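Local coordinates for protein predicted zincin-like metalloprotease (Acidothermus cellulolyticus 11B, PDB 3E11) that is of unknown function but is predicted to be a zincin-like metalloprotease, and has been seen to bind calcium, at residues 15-20 / 88-93; 9-14 / 34-39. All coordinates share one frame; numbering follows the deposited sequence. Where two conformers were deposited one is given.

Interaction 1: 15-20 / 88-93; sequences AEALDG and DEVRKT
R91 reaches from helix 83-101 to the last turn of helix 7-19 and hydrogen-bonds two successive backbone carbonyls with one edge of its guanidinium. Its NE donates to A17 O at 2.9 Å, in the carbonyl plane and on a lone pair; NH2 donates to E16 O, also at 2.9 Å, but from above that carbonyl's plane. Both oxygens lie close to the guanidinium plane, which helps fix its rotation. The chain leaves the helix extended, CG anti to the backbone N (chi1 -168°), and bends at chi3 (-71°). NH1 meets D88 OD1 at 3.6 Å, a salt bridge within R91's own helix. G20, which ends the turn with backbone alone, lets NH2 come within 3.5 Å of its CA. Beside these bonds, A17 is the close point of the two helices: its CB lies 3.7 Å from V90 CG1 and 4.0 Å from R91 CB, while the segment axes approach to 8.3 Å at a crossing angle of -54°. G20 N also makes weak bonds to both E16 O and A17 O, so each carbonyl has a helix bond as well as R91. The arrangement fastens the C-terminal end of helix 7-19, which holds D19, a calcium ligand although none is bound to this chain, to the long helix that carries the HExxH sequence, the probable metal-site helix of a zincin-like fold.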
ATOM      1  N   ALA A  15      -9.341  -0.849  -1.822  1.00  8.26           N
ATOM      2  CA  ALA A  15      -9.761  -2.157  -2.284  1.00  9.16           C
ATOM      3  C   ALA A  15      -9.632  -2.224  -3.808  1.00  9.36           C
ATOM      4  O   ALA A  15      -9.115  -3.209  -4.325  1.00 10.78           O
ATOM      5  CB  ALA A  15     -11.158  -2.497  -1.841  1.00  8.69           C
ATOM      6  N   GLU A  16     -10.062  -1.170  -4.501  1.00 10.25           N
ATOM      7  CA  GLU A  16      -9.971  -1.120  -5.970  0.50  9.64           C
ATOM      8  C   GLU A  16      -8.514  -1.119  -6.422  1.00  9.62           C
ATOM      9  O   GLU A  16      -8.177  -1.736  -7.426  1.00  8.78           O
ATOM     10  CB  GLU A  16     -10.680   0.107  -6.536  0.50 10.07           C
ATOM     11  CG  GLU A  16     -10.630   0.203  -8.074  0.50  9.58           C
ATOM     12  CD  GLU A  16     -11.422  -0.882  -8.770  0.50 11.17           C
ATOM     13  OE1 GLU A  16     -12.304  -1.477  -8.119  0.50 11.75           O
ATOM     14  OE2 GLU A  16     -11.176  -1.142  -9.971  0.50 10.64           O
ATOM     15  N   ALA A  17      -7.649  -0.424  -5.674  1.00  9.01           N
ATOM     16  CA  ALA A  17      -6.212  -0.409  -5.947  1.00  8.71           C
ATOM     17  C   ALA A  17      -5.653  -1.843  -5.841  1.00  8.50           C
ATOM     18  O   ALA A  17      -4.964  -2.303  -6.740  1.00  8.14           O
ATOM     19  CB  ALA A  17      -5.488   0.519  -4.990  1.00  8.86           C
ATOM     20  N   LEU A  18      -6.006  -2.561  -4.773  1.00  7.54           N
ATOM     21  CA  LEU A  18      -5.462  -3.904  -4.548  0.50  8.04           C
ATOM     22  C   LEU A  18      -5.987  -4.869  -5.609  1.00  8.37           C
ATOM     23  O   LEU A  18      -5.245  -5.700  -6.111  1.00  7.58           O
ATOM     24  CB  LEU A  18      -5.804  -4.430  -3.134  0.50  8.32           C
ATOM     25  CG  LEU A  18      -5.019  -3.908  -1.913  0.50  7.82           C
ATOM     26  CD1 LEU A  18      -5.312  -4.799  -0.705  0.50  7.51           C
ATOM     27  CD2 LEU A  18      -3.526  -3.884  -2.155  0.50  6.89           C
ATOM     28  N   ASP A  19      -7.269  -4.738  -5.954  1.00  8.24           N
ATOM     29  CA  ASP A  19      -7.883  -5.607  -6.951  1.00  8.98           C
ATOM     30  C   ASP A  19      -7.156  -5.474  -8.309  1.00  8.97           C
ATOM     31  O   ASP A  19      -7.146  -6.399  -9.087  1.00  7.57           O
ATOM     32  CB  ASP A  19      -9.371  -5.274  -7.128  1.00  8.79           C
ATOM     33  CG  ASP A  19     -10.235  -5.643  -5.890  1.00 12.20           C
ATOM     34  OD1 ASP A  19      -9.745  -6.329  -4.965  1.00 19.17           O
ATOM     35  OD2 ASP A  19     -11.392  -5.184  -5.832  1.00 15.33           O
ATOM     36  N   GLY A  20      -6.568  -4.310  -8.574  1.00  9.68           N
ATOM     37  CA  GLY A  20      -5.887  -4.047  -9.836  1.00 10.10           C
ATOM     38  C   GLY A  20      -4.380  -4.274  -9.801  1.00 10.13           C
ATOM     39  O   GLY A  20      -3.690  -3.963 -10.759  1.00  9.06           O
ATOM     40  N   ASP A  88      -4.913   4.904  -8.550  1.00  8.40           N
ATOM     41  CA  ASP A  88      -3.630   4.695  -9.235  1.00  8.74           C
ATOM     42  C   ASP A  88      -2.442   4.935  -8.317  1.00  8.60           C
ATOM     43  O   ASP A  88      -1.487   4.156  -8.292  1.00  7.41           O
ATOM     44  CB  ASP A  88      -3.514   5.600 -10.446  1.00  9.06           C
ATOM     45  CG  ASP A  88      -4.380   5.145 -11.570  1.00 10.57           C
ATOM     46  OD1 ASP A  88      -4.872   4.021 -11.500  1.00 15.30           O
ATOM     47  OD2 ASP A  88      -4.603   5.911 -12.520  1.00 14.95           O
ATOM     48  N   GLU A  89      -2.524   6.020  -7.568  1.00  7.86           N
ATOM     49  CA  GLU A  89      -1.478   6.395  -6.665  1.00  8.19           C
ATOM     50  C   GLU A  89      -1.343   5.401  -5.525  1.00  7.85           C
ATOM     51  O   GLU A  89      -0.233   5.056  -5.122  1.00  7.13           O
ATOM     52  CB  GLU A  89      -1.720   7.804  -6.139  1.00  8.60           C
ATOM     53  CG  GLU A  89      -0.473   8.484  -5.631  1.00 10.86           C
ATOM     54  CD  GLU A  89       0.606   8.595  -6.702  1.00 14.92           C
ATOM     55  OE1 GLU A  89       0.290   8.872  -7.862  1.00 19.05           O
ATOM     56  OE2 GLU A  89       1.767   8.373  -6.382  1.00 16.89           O
ATOM     57  N   VAL A  90      -2.462   4.987  -4.970  1.00  6.79           N
ATOM     58  CA  VAL A  90      -2.439   3.925  -3.947  1.00  7.89           C
ATOM     59  C   VAL A  90      -1.832   2.618  -4.503  1.00  7.99           C
ATOM     60  O   VAL A  90      -0.955   2.003  -3.862  1.00  7.73           O
ATOM     61  CB  VAL A  90      -3.820   3.648  -3.349  1.00  7.77           C
ATOM     62  CG1 VAL A  90      -3.774   2.407  -2.373  1.00  7.10           C
ATOM     63  CG2 VAL A  90      -4.331   4.857  -2.566  1.00  7.80           C
ATOM     64  N   ARG A  91      -2.276   2.203  -5.688  1.00  8.28           N
ATOM     65  CA  ARG A  91      -1.764   0.990  -6.310  1.00  9.01           C
ATOM     66  C   ARG A  91      -0.257   1.097  -6.503  1.00  8.46           C
ATOM     67  O   ARG A  91       0.485   0.175  -6.172  1.00  8.68           O
ATOM     68  CB  ARG A  91      -2.457   0.719  -7.653  1.00  8.51           C
ATOM     69  CG  ARG A  91      -2.179  -0.671  -8.198  1.00 11.46           C
ATOM     70  CD  ARG A  91      -2.955  -0.882  -9.473  1.00 12.36           C
ATOM     71  NE  ARG A  91      -4.406  -1.015  -9.240  1.00 14.37           N
ATOM     72  CZ  ARG A  91      -5.354  -0.368  -9.927  1.00 17.35           C
ATOM     73  NH1 ARG A  91      -5.039   0.505 -10.893  1.00 19.02           N
ATOM     74  NH2 ARG A  91      -6.638  -0.588  -9.650  1.00 12.21           N
ATOM     75  N   LYS A  92       0.190   2.238  -7.028  1.00  9.42           N
ATOM     76  CA  LYS A  92       1.594   2.420  -7.334  1.00 10.11           C
ATOM     77  C   LYS A  92       2.402   2.328  -6.039  1.00  8.91           C
ATOM     78  O   LYS A  92       3.457   1.725  -6.017  1.00  7.68           O
ATOM     79  CB  LYS A  92       1.833   3.738  -8.052  1.00  9.62           C
ATOM     80  CG  LYS A  92       3.263   4.152  -8.122  1.00 12.02           C
ATOM     81  CD  LYS A  92       3.428   5.486  -8.854  1.00 13.71           C
ATOM     82  CE  LYS A  92       4.854   5.989  -8.683  1.00 17.05           C
ATOM     83  NZ  LYS A  92       5.154   7.202  -9.498  1.00 18.43           N
ATOM     84  N   THR A  93       1.860   2.885  -4.969  1.00  7.88           N
ATOM     85  CA  THR A  93       2.520   2.895  -3.671  1.00  8.35           C
ATOM     86  C   THR A  93       2.677   1.493  -3.067  1.00  8.52           C
ATOM     87  O   THR A  93       3.772   1.127  -2.637  1.00  8.31           O
ATOM     88  CB  THR A  93       1.777   3.831  -2.698  1.00  8.35           C
ATOM     89  OG1 THR A  93       1.818   5.156  -3.227  1.00  8.37           O
ATOM     90  CG2 THR A  93       2.407   3.810  -1.298  1.00 10.53           C
TER

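Interaction 2: 9-14 / 34-39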
ATOM      1  N   ARG A   9     -14.777   6.016   2.115  1.00  9.03           N
ATOM      2  CA  ARG A   9     -14.573   5.983   0.654  1.00  8.13           C
ATOM      3  C   ARG A   9     -13.143   5.642   0.292  1.00  8.30           C
ATOM      4  O   ARG A   9     -12.885   4.882  -0.650  1.00  6.94           O
ATOM      5  CB  ARG A   9     -14.970   7.322   0.028  1.00  8.65           C
ATOM      6  CG  ARG A   9     -14.815   7.376  -1.463  1.00  9.57           C
ATOM      7  CD  ARG A   9     -15.543   6.255  -2.173  1.00  6.60           C
ATOM      8  NE  ARG A   9     -15.558   6.461  -3.621  1.00 10.03           N
ATOM      9  CZ  ARG A   9     -15.903   5.532  -4.492  1.00 10.31           C
ATOM     10  NH1 ARG A   9     -16.269   4.334  -4.066  1.00 11.61           N
ATOM     11  NH2 ARG A   9     -15.912   5.794  -5.793  1.00 11.88           N
ATOM     12  N   PHE A  10     -12.200   6.177   1.073  1.00  8.25           N
ATOM     13  CA  PHE A  10     -10.801   5.910   0.794  1.00  8.36           C
ATOM     14  C   PHE A  10     -10.534   4.416   0.909  1.00  8.80           C
ATOM     15  O   PHE A  10      -9.842   3.874   0.066  1.00  7.90           O
ATOM     16  CB  PHE A  10      -9.858   6.711   1.695  1.00  8.39           C
ATOM     17  CG  PHE A  10      -8.407   6.713   1.223  1.00  9.23           C
ATOM     18  CD1 PHE A  10      -7.961   7.667   0.331  1.00 10.01           C
ATOM     19  CD2 PHE A  10      -7.498   5.791   1.727  1.00  9.24           C
ATOM     20  CE1 PHE A  10      -6.655   7.724  -0.080  1.00  9.94           C
ATOM     21  CE2 PHE A  10      -6.183   5.808   1.315  1.00 10.20           C
ATOM     22  CZ  PHE A  10      -5.759   6.780   0.391  1.00 10.72           C
ATOM     23  N   ASP A  11     -11.128   3.762   1.911  1.00  7.81           N
ATOM     24  CA  ASP A  11     -11.040   2.300   2.037  1.00  8.80           C
ATOM     25  C   ASP A  11     -11.498   1.545   0.784  1.00  8.54           C
ATOM     26  O   ASP A  11     -10.852   0.592   0.356  1.00  9.93           O
ATOM     27  CB  ASP A  11     -11.794   1.802   3.271  1.00  9.89           C
ATOM     28  CG  ASP A  11     -11.165   2.270   4.555  1.00 10.94           C
ATOM     29  OD1 ASP A  11      -9.965   2.573   4.518  1.00 12.04           O
ATOM     30  OD2 ASP A  11     -11.886   2.354   5.581  1.00 18.19           O
ATOM     31  N   GLU A  12     -12.560   2.020   0.174  1.00  8.39           N
ATOM     32  CA  GLU A  12     -13.067   1.463  -1.069  1.00  8.22           C
ATOM     33  C   GLU A  12     -12.113   1.650  -2.227  1.00  7.65           C
ATOM     34  O   GLU A  12     -11.935   0.747  -3.039  1.00  7.93           O
ATOM     35  CB  GLU A  12     -14.411   2.121  -1.391  1.00  7.04           C
ATOM     36  CG  GLU A  12     -15.493   1.820  -0.337  1.00  9.85           C
ATOM     37  CD  GLU A  12     -16.813   2.556  -0.545  1.00 10.25           C
ATOM     38  OE1 GLU A  12     -16.929   3.369  -1.479  1.00 11.26           O
ATOM     39  OE2 GLU A  12     -17.760   2.312   0.242  1.00 13.12           O
ATOM     40  N   LEU A  13     -11.512   2.832  -2.309  1.00  7.48           N
ATOM     41  CA  LEU A  13     -10.453   3.107  -3.288  1.00  7.98           C
ATOM     42  C   LEU A  13      -9.211   2.210  -3.063  1.00  7.51           C
ATOM     43  O   LEU A  13      -8.605   1.736  -4.013  1.00  8.46           O
ATOM     44  CB  LEU A  13     -10.100   4.597  -3.262  1.00  8.05           C
ATOM     45  CG  LEU A  13     -11.316   5.506  -3.607  1.00  7.12           C
ATOM     46  CD1 LEU A  13     -10.893   6.964  -3.718  1.00  9.13           C
ATOM     47  CD2 LEU A  13     -12.048   5.060  -4.852  1.00 10.03           C
ATOM     48  N   VAL A  14      -8.841   1.975  -1.813  1.00  7.74           N
ATOM     49  CA  VAL A  14      -7.779   1.016  -1.520  1.00  8.23           C
ATOM     50  C   VAL A  14      -8.102  -0.402  -2.034  1.00  8.39           C
ATOM     51  O   VAL A  14      -7.219  -1.080  -2.622  1.00  7.93           O
ATOM     52  CB  VAL A  14      -7.422   1.001  -0.026  1.00  9.00           C
ATOM     53  CG1 VAL A  14      -6.388  -0.055   0.253  1.00  8.90           C
ATOM     54  CG2 VAL A  14      -6.930   2.391   0.396  1.00  9.19           C
ATOM     55  N   VAL A  34      -3.124  -4.060   3.982  1.00  7.93           N
ATOM     56  CA  VAL A  34      -2.975  -2.645   3.726  1.00  8.72           C
ATOM     57  C   VAL A  34      -3.880  -1.951   4.743  1.00  9.52           C
ATOM     58  O   VAL A  34      -5.050  -2.306   4.897  1.00  9.43           O
ATOM     59  CB  VAL A  34      -3.341  -2.283   2.244  1.00  9.85           C
ATOM     60  CG1 VAL A  34      -3.330  -0.788   2.013  1.00 11.42           C
ATOM     61  CG2 VAL A  34      -2.431  -2.967   1.305  1.00 11.25           C
ATOM     62  N   PHE A  35      -3.296  -1.031   5.484  1.00  9.42           N
ATOM     63  CA  PHE A  35      -3.990  -0.232   6.465  1.00  9.87           C
ATOM     64  C   PHE A  35      -3.798   1.235   6.105  1.00  9.58           C
ATOM     65  O   PHE A  35      -2.778   1.620   5.573  1.00 11.78           O
ATOM     66  CB  PHE A  35      -3.413  -0.496   7.845  1.00  8.92           C
ATOM     67  CG  PHE A  35      -3.873  -1.784   8.458  1.00  9.99           C
ATOM     68  CD1 PHE A  35      -3.162  -2.968   8.254  1.00 10.78           C
ATOM     69  CD2 PHE A  35      -4.974  -1.799   9.296  1.00  9.61           C
ATOM     70  CE1 PHE A  35      -3.598  -4.173   8.864  1.00 10.09           C
ATOM     71  CE2 PHE A  35      -5.419  -2.994   9.910  1.00 13.01           C
ATOM     72  CZ  PHE A  35      -4.730  -4.178   9.677  1.00 10.88           C
ATOM     73  N   VAL A  36      -4.815   2.029   6.392  1.00  9.24           N
ATOM     74  CA  VAL A  36      -4.794   3.427   6.069  1.00  8.64           C
ATOM     75  C   VAL A  36      -4.655   4.256   7.358  1.00  8.15           C
ATOM     76  O   VAL A  36      -5.318   4.002   8.390  1.00  6.97           O
ATOM     77  CB  VAL A  36      -6.062   3.845   5.321  1.00  8.73           C
ATOM     78  CG1 VAL A  36      -6.027   5.329   5.055  1.00 10.81           C
ATOM     79  CG2 VAL A  36      -6.215   3.066   4.003  1.00  8.73           C
ATOM     80  N   GLU A  37      -3.778   5.239   7.283  1.00  8.21           N
ATOM     81  CA  GLU A  37      -3.598   6.259   8.302  1.00  9.06           C
ATOM     82  C   GLU A  37      -3.726   7.610   7.646  1.00  9.40           C
ATOM     83  O   GLU A  37      -3.551   7.719   6.421  1.00  8.79           O
ATOM     84  CB  GLU A  37      -2.222   6.138   8.919  1.00  9.99           C
ATOM     85  CG  GLU A  37      -2.107   4.926   9.806  1.00  9.32           C
ATOM     86  CD  GLU A  37      -0.885   4.912  10.681  1.00 13.33           C
ATOM     87  OE1 GLU A  37      -0.231   5.965  10.873  1.00 16.29           O
ATOM     88  OE2 GLU A  37      -0.620   3.840  11.220  1.00 11.51           O
ATOM     89  N   ASP A  38      -4.026   8.648   8.420  1.00  9.81           N
ATOM     90  CA  ASP A  38      -4.230   9.955   7.754  1.00 10.49           C
ATOM     91  C   ASP A  38      -2.891  10.601   7.395  1.00 11.01           C
ATOM     92  O   ASP A  38      -2.699  11.079   6.277  1.00 10.78           O
ATOM     93  CB  ASP A  38      -5.108  10.893   8.576  1.00  9.58           C
ATOM     94  N   GLU A  39      -1.944  10.557   8.314  1.00 11.98           N
ATOM     95  CA  GLU A  39      -0.755  11.363   8.210  1.00 13.14           C
ATOM     96  C   GLU A  39       0.473  10.559   8.713  1.00 13.79           C
ATOM     97  O   GLU A  39       0.400   9.952   9.774  1.00 14.52           O
ATOM     98  CB  GLU A  39      -0.975  12.624   9.062  1.00 14.07           C
ATOM     99  CG  GLU A  39      -0.090  13.795   8.748  1.00 17.05           C
ATOM    100  CD  GLU A  39      -0.401  14.428   7.424  1.00 19.89           C
ATOM    101  OE1 GLU A  39      -1.450  15.099   7.280  1.00 23.35           O
ATOM    102  OE2 GLU A  39       0.422  14.281   6.504  1.00 24.89           O
TER
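V36 projects from strand 32-37 into a shallow hollow on helix 7-19 walled by F10, D11 and V14. Its CG1 lies obliquely to the F10 ring, 3.7 Å from CD2, whereas CG2 comes in at the ring edge, in its plane and 3.8 Å from CE2. That second methyl also meets V14 CG2 at 3.7 Å and D11 OD1 at 3.8 Å, so it wedges between the F10 ring and V14, one turn apart on the helix, with D11 reaching the same methyl obliquely. V14 is the helix's answering bump. With CG1 anti to the backbone N (chi1 177°), its two methyls divide the work: the V14 and V36 side chains pass in opposite directions, CG2 meeting CG2, and V14 CG1 touches V34 CG1 at 3.6 Å. V34 and V36, two apart on the strand, thus present the same face to the helix. The segment axes stay 9.7 Å apart and run at 148°, roughly antiparallel, which leaves room for a single layer of side chains. F10 also packs on I71 of the neighbouring strand and V86 of helix 83-101, placing the contact at the edge of a helix-on-sheet core. No hydrogen bond crosses between the segments: methyls and ring edge hold the helix to the strand by hydrophobic packing, while the solvent-exposed D11 adds a methyl-to-oxygen contact but no polar link.

How the interactions relate
Both interactions use helix 7-19, residues 9-14 resting on the edge strand in 9-14 / 34-39 and the C-terminal turn held to helix 83-101 in 15-20 / 88-93; their centres are 10 Å apart. V90 joins them: CG2 packs on F10 CZ at 3.8 Å and CG1 lies 4.2 Å from V14 CG2, so the helix-helix contact and the helix-strand contact share one apolar core. D19, a calcium ligand not occupied here, lies in segment 15-20, its side chain about 9 Å from that of V14. The HExxH pattern follows 88-93 on the same helix; no metal is bound to its histidines here.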